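Local coordinates for protein AtRbcX1 (Arabidopsis thaliana, PDB 4GR2) that acts as a homodimeric chloroplast chaperone in the assembly of Rubisco, the carbon dioxide-fixing enzyme, at residues 59-65 and 79-83. The protein carries 2 engineered substitutions. Residues are numbered along the deposited sequence; the frame is centred on the assembly and turned at random.
Engineered in segment 59-65: Leu62 (natural residue Cys).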
# COMPACT_ATOMS: atom_id res chain seq x y z
N ASP B 59 13.86 0.72 5.70
CA ASP B 59 15.18 0.10 5.85
C ASP B 59 16.28 1.15 5.99
O ASP B 59 17.27 0.92 6.71
CB ASP B 59 15.48 -0.86 4.71
CG ASP B 59 14.72 -2.17 4.85
OD1 ASP B 59 13.90 -2.28 5.79
OD2 ASP B 59 14.91 -3.07 4.01
N LYS B 60 16.10 2.30 5.33
CA LYS B 60 17.04 3.40 5.46
C LYS B 60 16.96 3.93 6.88
O LYS B 60 17.98 4.21 7.50
CB LYS B 60 16.76 4.53 4.45
N PHE B 61 15.74 4.03 7.41
CA PHE B 61 15.53 4.43 8.81
C PHE B 61 16.23 3.46 9.79
O PHE B 61 16.85 3.89 10.77
CB PHE B 61 14.03 4.48 9.11
CG PHE B 61 13.69 4.66 10.58
CD1 PHE B 61 13.55 5.92 11.12
CD2 PHE B 61 13.45 3.54 11.40
CE1 PHE B 61 13.21 6.09 12.46
CE2 PHE B 61 13.11 3.70 12.74
CZ PHE B 61 12.99 4.98 13.27
N LEU B 62 16.12 2.16 9.53
CA LEU B 62 16.73 1.18 10.43
C LEU B 62 18.25 1.19 10.31
O LEU B 62 18.96 1.07 11.32
CB LEU B 62 16.19 -0.23 10.16
CG LEU B 62 14.73 -0.44 10.61
CD1 LEU B 62 14.22 -1.77 10.10
CD2 LEU B 62 14.65 -0.35 12.14
N ALA B 63 18.75 1.31 9.08
CA ALA B 63 20.20 1.37 8.85
C ALA B 63 20.80 2.56 9.58
O ALA B 63 21.90 2.49 10.15
CB ALA B 63 20.49 1.46 7.37
N THR B 64 20.06 3.66 9.58
CA THR B 64 20.49 4.87 10.26
C THR B 64 20.41 4.70 11.76
O THR B 64 21.29 5.16 12.52
CB THR B 64 19.61 6.06 9.83
OG1 THR B 64 19.82 6.30 8.43
CG2 THR B 64 19.96 7.32 10.61
N LEU B 65 19.35 4.04 12.21
CA LEU B 65 19.15 3.81 13.63
C LEU B 65 20.24 2.93 14.24
O LEU B 65 20.65 3.12 15.37
CB LEU B 65 17.79 3.17 13.88
CG LEU B 65 17.44 2.92 15.35
CD1 LEU B 65 17.32 4.24 16.12
CD2 LEU B 65 16.16 2.06 15.47
N ILE B 79 13.42 -4.08 16.70
CA ILE B 79 12.42 -3.74 15.69
C ILE B 79 12.50 -4.74 14.57
O ILE B 79 11.47 -5.17 14.06
CB ILE B 79 12.60 -2.27 15.20
CG1 ILE B 79 12.40 -1.32 16.39
CG2 ILE B 79 11.61 -1.95 14.03
CD1 ILE B 79 12.84 0.13 16.17
N LEU B 80 13.70 -5.17 14.19
CA LEU B 80 13.82 -6.18 13.14
C LEU B 80 13.13 -7.49 13.54
O LEU B 80 12.48 -8.16 12.72
CB LEU B 80 15.29 -6.45 12.81
CG LEU B 80 15.98 -5.35 12.01
CD1 LEU B 80 17.47 -5.64 11.80
CD2 LEU B 80 15.26 -5.17 10.69
N GLU B 81 13.28 -7.86 14.81
CA GLU B 81 12.68 -9.10 15.33
C GLU B 81 11.16 -8.95 15.43
O GLU B 81 10.43 -9.79 14.92
CB GLU B 81 13.28 -9.47 16.68
N VAL B 82 10.71 -7.87 16.07
CA VAL B 82 9.28 -7.58 16.18
C VAL B 82 8.53 -7.41 14.83
O VAL B 82 7.37 -7.82 14.70
CB VAL B 82 9.04 -6.33 17.06
CG1 VAL B 82 7.60 -5.83 16.93
CG2 VAL B 82 9.40 -6.65 18.49
N ARG B 83 9.17 -6.81 13.82
CA ARG B 83 8.48 -6.65 12.54
C ARG B 83 8.40 -8.01 11.85
O ARG B 83 7.49 -8.25 11.06
CB ARG B 83 9.10 -5.56 11.64
CG ARG B 83 9.99 -6.06 10.53
CD ARG B 83 10.79 -4.97 9.85
NE ARG B 83 12.01 -5.52 9.23
CZ ARG B 83 12.65 -4.95 8.22
NH1 ARG B 83 12.19 -3.81 7.70
NH2 ARG B 83 13.74 -5.51 7.71
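Asp59 CG lies anti to its carbonyl carbon (chi1 -76°), and the Arg83 chain, extended from CG to NE, carries its guanidinium across to that carboxylate between two helices. Arg83 NH1 donates to Asp59 OD1 at 3.0 Å, a nearly straight salt bridge (N-H...O 165°). The oxygen sits at the edge of the guanidinium, near its plane, and is approached almost in line with its C-O bond, although the two flat groups are well turned from each other. Over one guanidinium face lies a methyl of Leu62, an engineered residue that replaces the natural cysteine: CD1 comes within 3.7 Å of Arg83 NH1. The same methyl packs against Leu80 CD2 at 3.6 Å, the two leucine side chains passing in opposite directions, while the other branch of Leu62, CD2, reaches Ile79 CG2 at 3.9 Å. One turn further on, Leu65 CD2 touches Ile79 CD1, also at 3.9 Å, the side chains crossing nearly at a right angle. Polar bonds thus border one end of an aliphatic patch. Arg83 NH1 also hydrogen-bonds Thr24 OG1, and NH2 bonds Ser107 OG and Asn108 OD1 of the second subunit; that Ser107 also bonds Asp59 OD2, tying both charges into the dimer interface. A leucine in place of Arg83 would probably leave the carboxylate of Asp59 without its countercharge across the contact and remove the bonds to Thr24 and the partner subunit. The axes of segments 59-65 and 79-83 come within 12.4 Å at 146°, roughly antiparallel; the segments lie on the consecutive helices 58-68 and 70-90 of the all-helical RbcX fold, where helix 11-35 flanks the Asp59-Arg83 end, helix 40-52 packs on Leu65, and Leu111 of the second subunit packs on Leu62.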